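Local coordinates for protein trichothecene 3-O-acetyltransferase (Gibberella zeae, PDB 2RKV) that transfers an acetyl group from acetyl coenzyme A to the 3-hydroxyl of trichothecene mycotoxins such as T-2 toxin, as a member of the BAHD acyltransferase superfamily, at residues E51-V56 with D178-E183; V167-S172 with V301-P306; I195-E200 with S342-T347; R275-R280 with L427-E432; E279-S284 with P371-M376. All blocks are in the same frame, centred on the assembly; numbering follows the deposited sequence. Where two conformers were deposited one is given.

Interaction 1 of 5, residues E51-V56 with D178-E183; sequences EAVPWV and DPFTEE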
# COMPACT_ATOMS: atom_id res chain seq x y z
N GLU A 51 15.38 6.61 20.13
CA GLU A 51 15.88 6.25 21.45
C GLU A 51 15.05 5.12 22.04
O GLU A 51 15.60 4.16 22.60
CB GLU A 51 15.92 7.47 22.37
CG GLU A 51 17.00 8.47 21.97
CD GLU A 51 16.90 9.80 22.69
OE1 GLU A 51 15.79 10.16 23.15
OE2 GLU A 51 17.93 10.49 22.78
N ALA A 52 13.73 5.21 21.87
CA ALA A 52 12.80 4.19 22.36
C ALA A 52 12.88 2.86 21.59
O ALA A 52 12.86 1.79 22.18
CB ALA A 52 11.37 4.73 22.35
N VAL A 53 12.96 2.96 20.26
CA VAL A 53 12.97 1.80 19.36
C VAL A 53 14.08 2.00 18.33
O VAL A 53 13.82 2.46 17.20
CB VAL A 53 11.59 1.59 18.68
CG1 VAL A 53 11.57 0.32 17.85
CG2 VAL A 53 10.47 1.55 19.75
N PRO A 54 15.33 1.71 18.72
CA PRO A 54 16.49 1.96 17.86
C PRO A 54 16.39 1.43 16.42
O PRO A 54 16.89 2.09 15.50
CB PRO A 54 17.65 1.31 18.63
CG PRO A 54 17.23 1.49 20.08
CD PRO A 54 15.74 1.20 20.04
N TRP A 55 15.72 0.30 16.20
CA TRP A 55 15.73 -0.29 14.86
C TRP A 55 15.04 0.56 13.79
O TRP A 55 15.32 0.38 12.60
CB TRP A 55 15.22 -1.74 14.84
CG TRP A 55 13.77 -1.93 15.19
CD1 TRP A 55 13.26 -2.42 16.37
CD2 TRP A 55 12.64 -1.69 14.34
NE1 TRP A 55 11.88 -2.48 16.30
CE2 TRP A 55 11.48 -2.03 15.07
CE3 TRP A 55 12.50 -1.20 13.03
CZ2 TRP A 55 10.19 -1.89 14.53
CZ3 TRP A 55 11.21 -1.06 12.49
CH2 TRP A 55 10.07 -1.41 13.25
N VAL A 56 14.17 1.49 14.20
CA VAL A 56 13.50 2.35 13.20
C VAL A 56 14.50 3.21 12.41
O VAL A 56 14.21 3.65 11.30
CB VAL A 56 12.35 3.23 13.80
CG1 VAL A 56 11.30 2.36 14.49
CG2 VAL A 56 12.91 4.30 14.77
N ASP A 178 4.22 12.00 23.88
CA ASP A 178 3.24 11.12 24.52
C ASP A 178 3.84 9.72 24.69
O ASP A 178 4.49 9.22 23.77
CB ASP A 178 1.97 11.06 23.69
CG ASP A 178 1.24 12.39 23.63
OD1 ASP A 178 1.37 13.20 24.58
OD2 ASP A 178 0.52 12.64 22.63
N PRO A 179 3.63 9.09 25.86
CA PRO A 179 4.33 7.82 26.13
C PRO A 179 3.79 6.65 25.30
O PRO A 179 2.61 6.64 24.94
CB PRO A 179 4.06 7.57 27.62
CG PRO A 179 2.77 8.28 27.90
CD PRO A 179 2.71 9.46 26.95
N PHE A 180 4.66 5.70 24.97
CA PHE A 180 4.21 4.49 24.29
C PHE A 180 3.62 3.54 25.33
O PHE A 180 4.12 3.47 26.45
CB PHE A 180 5.35 3.78 23.55
CG PHE A 180 5.99 4.58 22.43
CD1 PHE A 180 5.42 5.75 21.92
CD2 PHE A 180 7.17 4.12 21.84
CE1 PHE A 180 6.04 6.45 20.89
CE2 PHE A 180 7.79 4.81 20.80
CZ PHE A 180 7.22 5.98 20.32
N THR A 181 2.58 2.80 24.95
CA THR A 181 2.04 1.78 25.86
C THR A 181 2.92 0.54 25.86
O THR A 181 3.69 0.32 24.93
CB THR A 181 0.61 1.37 25.48
OG1 THR A 181 0.64 0.67 24.23
CG2 THR A 181 -0.30 2.59 25.38
N GLU A 182 2.77 -0.29 26.90
CA GLU A 182 3.51 -1.55 26.95
C GLU A 182 3.19 -2.44 25.75
O GLU A 182 4.09 -3.04 25.16
CB GLU A 182 3.26 -2.28 28.28
CG GLU A 182 3.87 -1.57 29.47
N GLU A 183 1.91 -2.52 25.38
CA GLU A 183 1.50 -3.32 24.20
C GLU A 183 2.15 -2.81 22.91
O GLU A 183 2.54 -3.60 22.06
CB GLU A 183 -0.03 -3.33 24.04
CG GLU A 183 -0.55 -4.43 23.08
CD GLU A 183 -0.45 -4.06 21.58
OE1 GLU A 183 -0.49 -2.85 21.25
OE2 GLU A 183 -0.32 -4.99 20.75
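Phe180 reaches across to Ala52 and Val53 with one corner of its ring. Its CE2 atom makes both contacts. Ala52 CB lies 3.9 Å from Phe180 CE2 and approaches the ring obliquely. Val53 CG2 comes to the ring edge, near its plane, 4.3 Å from Phe180 CE2. Phe180 CG lies beside the backbone N and anti to the carbonyl carbon (chi1 -63°), which turns the ring toward the end of helix 35-52. Val53 is the first residue there to leave helical backbone angles. The contact is small and wholly apolar. It joins the C-terminal end of helix 35-52 to the short connection between helices 161-176 and 182-187, in the N-terminal part of this BAHD-type acyltransferase. Phe180 also packs on Leu170 and Lys173 of helix 161-176. Met185 of helix 182-187 touches both Phe180 and Val53. The two branches of Val53 serve different neighbours, since CG1 lies over one face of the Trp55 ring, offset toward its rim.

Interaction 2 of 5, residues V167-S172 with V301-P306; sequences VIRLLS and VSNNYP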
# COMPACT_ATOMS: atom_id res chain seq x y z
N VAL A 167 4.12 2.34 12.64
CA VAL A 167 5.36 3.11 12.85
C VAL A 167 5.06 4.62 12.87
O VAL A 167 5.51 5.35 13.79
CB VAL A 167 6.41 2.74 11.77
CG1 VAL A 167 7.63 3.68 11.81
CG2 VAL A 167 6.88 1.29 11.97
N ILE A 168 4.29 5.08 11.89
CA ILE A 168 3.94 6.50 11.77
C ILE A 168 3.12 6.98 12.98
O ILE A 168 3.37 8.07 13.51
CB ILE A 168 3.22 6.81 10.43
CG1 ILE A 168 4.14 6.45 9.25
CG2 ILE A 168 2.80 8.29 10.37
CD1 ILE A 168 3.47 6.52 7.89
N ARG A 169 2.18 6.15 13.42
CA ARG A 169 1.36 6.44 14.60
C ARG A 169 2.24 6.70 15.82
O ARG A 169 2.02 7.66 16.57
CB ARG A 169 0.41 5.26 14.86
CG ARG A 169 -0.46 5.37 16.10
CD ARG A 169 -1.71 4.49 15.96
NE ARG A 169 -1.40 3.08 15.76
CZ ARG A 169 -1.59 2.41 14.62
NH1 ARG A 169 -1.29 1.11 14.56
NH2 ARG A 169 -2.08 3.01 13.55
N LEU A 170 3.24 5.84 16.03
CA LEU A 170 4.15 6.01 17.17
C LEU A 170 5.06 7.21 16.96
O LEU A 170 5.42 7.91 17.92
CB LEU A 170 4.97 4.75 17.42
CG LEU A 170 4.19 3.52 17.92
CD1 LEU A 170 5.17 2.47 18.44
CD2 LEU A 170 3.19 3.90 19.03
N LEU A 171 5.44 7.47 15.71
CA LEU A 171 6.21 8.69 15.45
C LEU A 171 5.39 9.91 15.87
O LEU A 171 5.93 10.85 16.48
CB LEU A 171 6.64 8.78 13.98
CG LEU A 171 7.26 10.11 13.53
CD1 LEU A 171 8.50 10.48 14.38
CD2 LEU A 171 7.60 10.06 12.04
N SER A 172 4.08 9.91 15.58
CA SER A 172 3.24 11.03 15.99
C SER A 172 3.25 11.20 17.52
O SER A 172 3.42 12.32 18.02
CB SER A 172 1.81 10.91 15.47
OG SER A 172 1.09 12.12 15.71
N VAL A 301 -2.06 -11.81 15.28
CA VAL A 301 -1.01 -10.82 15.54
C VAL A 301 -1.62 -9.43 15.73
O VAL A 301 -2.59 -9.07 15.07
CB VAL A 301 0.06 -10.83 14.40
CG1 VAL A 301 1.07 -9.68 14.55
CG2 VAL A 301 0.79 -12.18 14.36
N SER A 302 -1.03 -8.65 16.65
CA SER A 302 -1.48 -7.30 16.95
C SER A 302 -1.50 -6.40 15.71
O SER A 302 -0.60 -6.47 14.88
CB SER A 302 -0.54 -6.68 17.99
OG SER A 302 -0.77 -5.30 18.14
N ASN A 303 -2.52 -5.55 15.61
CA ASN A 303 -2.57 -4.51 14.59
C ASN A 303 -1.36 -3.57 14.67
O ASN A 303 -1.02 -2.88 13.70
CB ASN A 303 -3.86 -3.70 14.74
CG ASN A 303 -4.07 -2.71 13.61
OD1 ASN A 303 -4.16 -3.10 12.43
ND2 ASN A 303 -4.14 -1.44 13.94
N ASN A 304 -0.71 -3.56 15.83
CA ASN A 304 0.46 -2.71 16.04
C ASN A 304 1.78 -3.35 15.61
O ASN A 304 2.84 -2.72 15.73
CB ASN A 304 0.54 -2.22 17.49
CG ASN A 304 -0.57 -1.25 17.83
OD1 ASN A 304 -1.01 -0.48 16.97
ND2 ASN A 304 -1.04 -1.29 19.07
N TYR A 305 1.74 -4.58 15.10
CA TYR A 305 2.95 -5.23 14.59
C TYR A 305 3.43 -4.47 13.35
O TYR A 305 2.68 -4.33 12.38
CB TYR A 305 2.70 -6.69 14.26
CG TYR A 305 3.89 -7.39 13.65
CD1 TYR A 305 5.05 -7.56 14.39
CD2 TYR A 305 3.84 -7.88 12.34
CE1 TYR A 305 6.15 -8.19 13.85
CE2 TYR A 305 4.95 -8.53 11.79
CZ TYR A 305 6.09 -8.69 12.56
OH TYR A 305 7.20 -9.31 12.04
N PRO A 306 4.67 -3.94 13.39
CA PRO A 306 5.13 -3.03 12.35
C PRO A 306 5.73 -3.68 11.10
O PRO A 306 6.22 -2.97 10.21
CB PRO A 306 6.21 -2.23 13.06
CG PRO A 306 6.85 -3.26 13.97
CD PRO A 306 5.68 -4.11 14.46
O HOH W 1 -1.28 -0.63 12.26
O HOH W 2 -0.46 2.20 18.39
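Arg169 and Asn304 make the one direct hydrogen bond between helix 161-176 and the loop 301-306. Arg169 NH1 donates to Asn304 OD1 over 2.9 Å, with an N-H...O angle of 155°. The nitrogen approaches nearly in line with the C=O bond, while the oxygen is tilted somewhat from the guanidinium plane. The Arg169 chain leaves the helix with CG opposite its backbone N (chi1 177°) and then bends at chi3, which brings NH1 to the amide. The other polar partners fix both groups: Arg169 NH2 pairs with Asp165 and Tyr388, and Asn304 ND2 bonds to Glu183.

Two waters extend the polar contact, both at the guanidinium edge and in its plane. One accepts from Arg169 NH1 and donates to Asn303 O, at 2.7 Å from that oxygen. The other accepts from Arg169 NE at 2.9 Å and also lies near Asn304 OD1.

The loop contains a type I beta turn from Ser302 to Tyr305, closed by Tyr305 N to Ser302 O. Ser302 OG also accepts from Asn304 N at 2.9 Å, an ST turn. This loop links helix 296-299 to strand 310-318, and the Asn303 side chain is about 8 Å from the bound coenzyme A.

The apolar contact is a single pair. Val167 CG2 meets Pro306 CB at 3.7 Å, the two side chains crossing at about a right angle. Phe49 of helix 35-52 also packs on Val167.

Interaction 3 of 5, residues I195-E200 with S342-T347; sequences IVPYLE and SMRQRT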
# COMPACT_ATOMS: atom_id res chain seq x y z
N ILE A 195 7.16 -15.45 13.34
CA ILE A 195 5.79 -14.94 13.54
C ILE A 195 4.72 -15.68 12.71
O ILE A 195 3.53 -15.64 13.03
CB ILE A 195 5.71 -13.40 13.36
CG1 ILE A 195 4.57 -12.84 14.24
CG2 ILE A 195 5.60 -12.99 11.87
CD1 ILE A 195 4.62 -11.34 14.47
N VAL A 196 5.16 -16.34 11.63
CA VAL A 196 4.30 -17.23 10.86
C VAL A 196 4.81 -18.66 11.07
O VAL A 196 5.86 -19.03 10.54
CB VAL A 196 4.29 -16.89 9.34
CG1 VAL A 196 3.36 -17.84 8.58
CG2 VAL A 196 3.87 -15.44 9.10
N PRO A 197 4.08 -19.46 11.87
CA PRO A 197 4.51 -20.84 12.10
C PRO A 197 4.50 -21.64 10.80
O PRO A 197 3.53 -21.57 10.04
CB PRO A 197 3.44 -21.38 13.06
CG PRO A 197 2.81 -20.17 13.67
CD PRO A 197 2.85 -19.12 12.61
N TYR A 198 5.58 -22.37 10.54
CA TYR A 198 5.70 -23.10 9.28
C TYR A 198 4.88 -24.38 9.26
O TYR A 198 4.53 -24.92 10.31
CB TYR A 198 7.16 -23.40 8.95
CG TYR A 198 8.04 -22.17 8.83
CD1 TYR A 198 9.21 -22.05 9.57
CD2 TYR A 198 7.69 -21.13 7.97
CE1 TYR A 198 10.02 -20.93 9.47
CE2 TYR A 198 8.48 -19.99 7.86
CZ TYR A 198 9.65 -19.90 8.61
OH TYR A 198 10.44 -18.79 8.50
N LEU A 199 4.56 -24.84 8.05
CA LEU A 199 3.90 -26.13 7.86
C LEU A 199 4.96 -27.22 7.89
O LEU A 199 6.06 -27.05 7.37
CB LEU A 199 3.11 -26.15 6.55
CG LEU A 199 1.98 -25.12 6.37
CD1 LEU A 199 1.42 -25.17 4.96
CD2 LEU A 199 0.86 -25.31 7.40
N GLU A 200 4.62 -28.36 8.49
CA GLU A 200 5.55 -29.47 8.62
C GLU A 200 5.58 -30.32 7.35
O GLU A 200 4.53 -30.56 6.75
CB GLU A 200 5.17 -30.33 9.84
N SER A 342 -8.66 -20.06 6.18
CA SER A 342 -8.10 -20.13 4.83
C SER A 342 -6.92 -19.18 4.67
O SER A 342 -5.88 -19.55 4.15
CB SER A 342 -9.16 -19.82 3.77
OG SER A 342 -8.56 -19.69 2.49
N MET A 343 -7.09 -17.94 5.14
CA MET A 343 -6.00 -16.97 5.08
C MET A 343 -4.78 -17.45 5.86
O MET A 343 -3.65 -17.30 5.40
CB MET A 343 -6.48 -15.61 5.58
CG MET A 343 -7.04 -14.71 4.49
SD MET A 343 -5.78 -14.17 3.29
CE MET A 343 -4.42 -13.70 4.34
N ARG A 344 -5.02 -18.03 7.03
CA ARG A 344 -3.93 -18.54 7.85
C ARG A 344 -3.19 -19.68 7.16
O ARG A 344 -1.96 -19.66 7.07
CB ARG A 344 -4.41 -18.96 9.24
CG ARG A 344 -3.28 -19.36 10.17
CD ARG A 344 -3.76 -19.67 11.57
NE ARG A 344 -2.65 -20.07 12.43
CZ ARG A 344 -2.35 -21.33 12.74
NH1 ARG A 344 -3.08 -22.34 12.28
NH2 ARG A 344 -1.31 -21.58 13.53
N GLN A 345 -3.93 -20.67 6.65
CA GLN A 345 -3.31 -21.82 5.99
C GLN A 345 -2.50 -21.39 4.77
O GLN A 345 -1.36 -21.82 4.58
CB GLN A 345 -4.36 -22.89 5.62
CG GLN A 345 -3.84 -24.10 4.83
CD GLN A 345 -2.87 -25.00 5.61
OE1 GLN A 345 -2.05 -25.70 5.02
NE2 GLN A 345 -2.98 -24.99 6.93
N ARG A 346 -3.08 -20.50 3.96
CA ARG A 346 -2.43 -20.05 2.74
C ARG A 346 -1.15 -19.28 3.06
O ARG A 346 -0.11 -19.53 2.46
CB ARG A 346 -3.39 -19.20 1.90
CG ARG A 346 -4.54 -20.02 1.29
CD ARG A 346 -5.49 -19.18 0.44
NE ARG A 346 -4.76 -18.52 -0.64
CZ ARG A 346 -4.57 -17.21 -0.73
NH1 ARG A 346 -5.09 -16.39 0.19
NH2 ARG A 346 -3.87 -16.72 -1.74
N THR A 347 -1.25 -18.39 4.04
CA THR A 347 -0.12 -17.55 4.43
C THR A 347 1.00 -18.40 5.03
O THR A 347 2.19 -18.17 4.75
CB THR A 347 -0.58 -16.43 5.39
OG1 THR A 347 -1.58 -15.64 4.73
CG2 THR A 347 0.58 -15.52 5.79
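Leu199 lays both methyl branches against the end of the Gln345 side chain. The two side chains cross at about a right angle. Leu199 CG stands beside its backbone N (chi1 -61°), which directs the branches at the helix. Gln345 starts out away from the loop, but its chain bends at chi2 (66°) and brings the amide back over the leucine. Val196 CG1 lies 4.0 Å from Thr347 O, an apolar branch against the helix backbone. Pro197 CG reaches the guanidinium of Arg344 obliquely, 4.4 Å from NH2. In this way an irregular loop, on its way from helix 182-187 toward strand 229-236, is laid along helix 340-356. No hydrogen bond joins the two segments. The next turns of the same helix hold the loop backbone: Arg348 donates to Pro197 O and Tyr198 O, and Thr352 OG1 bonds to Leu199 N. Within the helix, Thr347 OG1 donates to Met343 O at 2.7 Å. The same hydroxyl is bonded to Asn311 ND2, a residue of the T-2 toxin pocket.

Interaction 4 of 5, residues R275-R280 with L427-E432; sequences RVRLER and LSLRDE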
# COMPACT_ATOMS: atom_id res chain seq x y z
N ARG A 275 -15.73 -4.24 -18.09
CA ARG A 275 -16.65 -3.64 -19.06
C ARG A 275 -15.93 -2.82 -20.14
O ARG A 275 -16.13 -3.06 -21.33
CB ARG A 275 -17.70 -2.79 -18.35
CG ARG A 275 -18.68 -2.07 -19.30
CD ARG A 275 -19.84 -1.40 -18.55
NE ARG A 275 -19.39 -0.32 -17.67
CZ ARG A 275 -19.26 -0.43 -16.34
NH1 ARG A 275 -18.84 0.61 -15.63
NH2 ARG A 275 -19.54 -1.58 -15.73
N VAL A 276 -15.08 -1.86 -19.73
CA VAL A 276 -14.38 -1.04 -20.74
C VAL A 276 -13.39 -1.86 -21.56
O VAL A 276 -13.16 -1.57 -22.74
CB VAL A 276 -13.71 0.25 -20.16
CG1 VAL A 276 -14.73 1.10 -19.39
CG2 VAL A 276 -12.51 -0.09 -19.30
N ARG A 277 -12.81 -2.89 -20.95
CA ARG A 277 -11.86 -3.75 -21.64
C ARG A 277 -12.50 -4.59 -22.75
O ARG A 277 -11.82 -5.01 -23.67
CB ARG A 277 -11.09 -4.63 -20.65
CG ARG A 277 -10.01 -3.84 -19.92
CD ARG A 277 -9.45 -4.54 -18.70
NE ARG A 277 -8.32 -3.77 -18.18
CZ ARG A 277 -7.63 -4.07 -17.09
NH1 ARG A 277 -7.94 -5.14 -16.35
NH2 ARG A 277 -6.61 -3.29 -16.73
N LEU A 278 -13.82 -4.80 -22.65
CA LEU A 278 -14.58 -5.48 -23.70
C LEU A 278 -14.46 -4.78 -25.04
O LEU A 278 -14.66 -5.39 -26.10
CB LEU A 278 -16.06 -5.59 -23.31
CG LEU A 278 -16.45 -6.66 -22.30
CD1 LEU A 278 -17.86 -6.40 -21.81
CD2 LEU A 278 -16.32 -8.07 -22.88
N GLU A 279 -14.15 -3.48 -25.00
CA GLU A 279 -13.96 -2.69 -26.21
C GLU A 279 -12.66 -2.99 -26.95
O GLU A 279 -12.49 -2.59 -28.10
CB GLU A 279 -14.08 -1.19 -25.91
CG GLU A 279 -15.43 -0.77 -25.33
CD GLU A 279 -16.61 -1.20 -26.19
OE1 GLU A 279 -16.59 -0.94 -27.42
OE2 GLU A 279 -17.57 -1.80 -25.65
N ARG A 280 -11.74 -3.71 -26.30
CA ARG A 280 -10.46 -4.06 -26.94
C ARG A 280 -10.10 -5.55 -26.92
O ARG A 280 -9.21 -5.97 -27.66
CB ARG A 280 -9.31 -3.21 -26.40
CG ARG A 280 -9.05 -3.35 -24.92
CD ARG A 280 -7.76 -2.63 -24.53
NE ARG A 280 -7.49 -2.76 -23.10
CZ ARG A 280 -6.79 -3.75 -22.55
NH1 ARG A 280 -6.28 -4.72 -23.30
NH2 ARG A 280 -6.61 -3.78 -21.23
N LEU A 427 -6.00 4.57 -9.62
CA LEU A 427 -6.01 3.57 -10.69
C LEU A 427 -4.90 3.84 -11.69
O LEU A 427 -4.72 4.98 -12.11
CB LEU A 427 -7.35 3.58 -11.43
CG LEU A 427 -8.50 2.76 -10.82
CD1 LEU A 427 -8.91 3.23 -9.43
CD2 LEU A 427 -9.69 2.79 -11.75
N SER A 428 -4.16 2.79 -12.05
CA SER A 428 -3.21 2.86 -13.16
C SER A 428 -3.70 1.96 -14.28
O SER A 428 -3.91 0.76 -14.08
CB SER A 428 -1.79 2.47 -12.73
OG SER A 428 -0.85 2.73 -13.77
N LEU A 429 -3.93 2.57 -15.44
CA LEU A 429 -4.51 1.84 -16.56
C LEU A 429 -3.88 2.33 -17.86
O LEU A 429 -3.42 3.47 -17.95
CB LEU A 429 -6.02 2.09 -16.61
CG LEU A 429 -6.93 1.52 -15.52
CD1 LEU A 429 -8.34 2.10 -15.67
CD2 LEU A 429 -6.97 -0.01 -15.52
N ARG A 430 -3.88 1.47 -18.87
CA ARG A 430 -3.46 1.91 -20.20
C ARG A 430 -4.42 2.97 -20.72
O ARG A 430 -5.61 2.98 -20.37
CB ARG A 430 -3.26 0.74 -21.17
CG ARG A 430 -4.54 0.08 -21.70
CD ARG A 430 -4.19 -0.98 -22.75
NE ARG A 430 -3.44 -2.08 -22.15
CZ ARG A 430 -2.79 -3.03 -22.82
NH1 ARG A 430 -2.78 -3.03 -24.15
NH2 ARG A 430 -2.13 -3.97 -22.15
N ASP A 431 -3.90 3.89 -21.54
CA ASP A 431 -4.65 5.07 -21.96
C ASP A 431 -6.05 4.75 -22.50
O ASP A 431 -7.02 5.43 -22.15
CB ASP A 431 -3.87 5.86 -23.01
CG ASP A 431 -2.67 6.60 -22.42
OD1 ASP A 431 -2.53 6.65 -21.18
OD2 ASP A 431 -1.87 7.13 -23.22
N GLU A 432 -6.17 3.72 -23.33
CA GLU A 432 -7.46 3.45 -23.94
C GLU A 432 -8.52 2.99 -22.93
O GLU A 432 -9.68 3.34 -23.06
CB GLU A 432 -7.36 2.52 -25.16
CG GLU A 432 -6.86 1.12 -24.90
CD GLU A 432 -6.63 0.36 -26.20
OE1 GLU A 432 -5.46 0.08 -26.51
OE2 GLU A 432 -7.62 0.07 -26.90
O HOH W 3 -5.35 -1.05 -18.39
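Leu429 comes first in sequence, with its CD2 methyl 3.5 Å from Arg277 NH2, oblique to the guanidinium. All three nitrogens of that arginine have other partners: NE has Asp433, NH1 has Ser374 O and NH2 has Ser410. A water also accepts from Arg277 NH2 and from the backbone N of Arg430, bridging the segments.

Arg430 follows, at the N-cap position before helix 431-439. Its guanidinium lies flat on that of Arg280, with centres 4.1 Å apart and planes at 7°. Arg430 NE is 3.7 Å from Arg280 NH2 and sits over the middle of the Arg280 group. Such like-charged stacking is probably eased by acids at the edges: Glu409 pairs with Arg430 NE, and Asp433 with Arg280 NE.

The contact brings the C-terminal part of helix 261-277 and the turn that follows against the junction of strand 423-430, in the seven-stranded mixed sheet, with helix 431-439.

Glu432 closes the segment. Its CG lies between backbone N and carbonyl carbon (chi1 63°), and the extended chain then carries the carboxylate obliquely across the aliphatic part of Arg280. Glu432 OE2 is 3.6 Å from Arg280 CD, while its salt bridge is to Arg436.

Interaction 5 of 5, residues E279-S284 with P371-M376; sequences ERIDGS and PSTSVM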
# COMPACT_ATOMS: atom_id res chain seq x y z
N GLU A 279 -14.15 -3.48 -25.00
CA GLU A 279 -13.96 -2.69 -26.21
C GLU A 279 -12.66 -2.99 -26.95
O GLU A 279 -12.49 -2.59 -28.10
CB GLU A 279 -14.08 -1.19 -25.91
CG GLU A 279 -15.43 -0.77 -25.33
CD GLU A 279 -16.61 -1.20 -26.19
OE1 GLU A 279 -16.59 -0.94 -27.42
OE2 GLU A 279 -17.57 -1.80 -25.65
N ARG A 280 -11.74 -3.71 -26.30
CA ARG A 280 -10.46 -4.06 -26.94
C ARG A 280 -10.10 -5.55 -26.92
O ARG A 280 -9.21 -5.97 -27.66
CB ARG A 280 -9.31 -3.21 -26.40
CG ARG A 280 -9.05 -3.35 -24.92
CD ARG A 280 -7.76 -2.63 -24.53
NE ARG A 280 -7.49 -2.76 -23.10
CZ ARG A 280 -6.79 -3.75 -22.55
NH1 ARG A 280 -6.28 -4.72 -23.30
NH2 ARG A 280 -6.61 -3.78 -21.23
N ILE A 281 -10.76 -6.33 -26.07
CA ILE A 281 -10.54 -7.78 -26.03
C ILE A 281 -11.85 -8.57 -25.90
O ILE A 281 -12.89 -8.01 -25.56
CB ILE A 281 -9.54 -8.21 -24.90
CG1 ILE A 281 -9.92 -7.55 -23.57
CG2 ILE A 281 -8.08 -7.92 -25.31
CD1 ILE A 281 -8.83 -7.59 -22.51
N ASP A 282 -11.80 -9.87 -26.20
CA ASP A 282 -12.99 -10.71 -26.15
C ASP A 282 -13.45 -10.99 -24.72
O ASP A 282 -12.63 -11.09 -23.80
CB ASP A 282 -12.75 -12.04 -26.87
CG ASP A 282 -14.04 -12.77 -27.19
OD1 ASP A 282 -14.83 -12.27 -28.02
OD2 ASP A 282 -14.28 -13.84 -26.60
N GLY A 283 -14.76 -11.14 -24.54
CA GLY A 283 -15.34 -11.49 -23.24
C GLY A 283 -14.83 -12.79 -22.65
O GLY A 283 -14.91 -13.01 -21.44
N SER A 284 -14.30 -13.67 -23.50
CA SER A 284 -13.78 -14.96 -23.05
C SER A 284 -12.38 -14.85 -22.42
O SER A 284 -11.90 -15.81 -21.83
CB SER A 284 -13.77 -15.97 -24.20
OG SER A 284 -12.84 -15.59 -25.19
N PRO A 371 -1.11 -8.01 -16.85
CA PRO A 371 -1.44 -6.58 -16.70
C PRO A 371 -2.55 -6.08 -17.61
O PRO A 371 -3.23 -5.10 -17.28
CB PRO A 371 -0.12 -5.87 -17.01
CG PRO A 371 0.74 -6.90 -17.71
CD PRO A 371 0.31 -8.23 -17.18
N SER A 372 -2.75 -6.73 -18.76
CA SER A 372 -3.80 -6.34 -19.68
C SER A 372 -5.21 -6.58 -19.13
O SER A 372 -6.12 -5.81 -19.40
CB SER A 372 -3.62 -7.05 -21.03
OG SER A 372 -4.73 -6.81 -21.88
N THR A 373 -5.37 -7.65 -18.36
CA THR A 373 -6.69 -8.10 -17.94
C THR A 373 -6.90 -8.22 -16.43
O THR A 373 -8.03 -8.43 -15.98
CB THR A 373 -7.02 -9.49 -18.53
OG1 THR A 373 -5.96 -10.40 -18.21
CG2 THR A 373 -7.18 -9.41 -20.05
N SER A 374 -5.81 -8.10 -15.67
CA SER A 374 -5.87 -8.25 -14.21
C SER A 374 -6.28 -6.97 -13.49
O SER A 374 -6.40 -5.90 -14.09
CB SER A 374 -4.52 -8.74 -13.66
OG SER A 374 -4.21 -10.05 -14.12
N VAL A 375 -6.52 -7.11 -12.19
CA VAL A 375 -6.58 -5.97 -11.28
C VAL A 375 -5.71 -6.35 -10.10
O VAL A 375 -5.88 -7.43 -9.55
CB VAL A 375 -8.02 -5.68 -10.80
CG1 VAL A 375 -8.01 -4.65 -9.65
CG2 VAL A 375 -8.89 -5.19 -11.95
N MET A 376 -4.77 -5.49 -9.73
CA MET A 376 -3.94 -5.73 -8.55
C MET A 376 -4.20 -4.58 -7.58
O MET A 376 -3.68 -3.49 -7.78
CB MET A 376 -2.46 -5.80 -8.93
CG MET A 376 -2.13 -6.83 -10.02
SD MET A 376 -0.47 -6.67 -10.72
CE MET A 376 -0.60 -5.09 -11.57
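Arg280 points its CB toward the loop 371-374, and its chain is extended from CG to NE, which carries the guanidinium to Ser372. CB and CD pass by Glu432. While NE keeps its salt bridge to Asp433, the two terminal nitrogens at the tip each take a different atom of Ser372. NH1 donates to Ser372 OG over 3.0 Å, almost straight at 174° and in the guanidinium plane. NH2 donates to Ser372 O over 2.8 Å, on a lone pair in the carbonyl plane, with the oxygen tilted somewhat from the guanidinium plane. Ser372 OG stands opposite its own backbone N (chi1 172°), beside the carbonyl carbon, and both its hydroxyl and its carbonyl meet the one guanidinium. Next in sequence, Ile281 CD1 presses on Thr373 CG2 at 3.5 Å, a tight methyl pair. The end-on, two-nitrogen grip of an arginine on a serine joins the loops leading into strands 286-294 and 375-379, parallel neighbours in the seven-stranded mixed sheet.

Overall arrangement
The contacts form two close pairs and one outlier, interaction 3. Interactions 1 and 2 have centres 10 Å apart and touch through Glu183, which bonds to Ser302 and Asn304. Interactions 4 and 5 lie on the opposite side of the chain's centre, with centres 8 Å apart. They share Glu279 and Arg280 and both reach the seven-stranded sheet. Interaction 3 stands 22 Å from interaction 2 between centres, and Ile195 packs on Val301 and Tyr305 of that contact. Along the chain, interaction 1 closes before interactions 3, 4 and 5 open. Interaction 2 alternates with all the others, and its 301-306 loop packs on the N-terminal helix 161-176, near the bound coenzyme A.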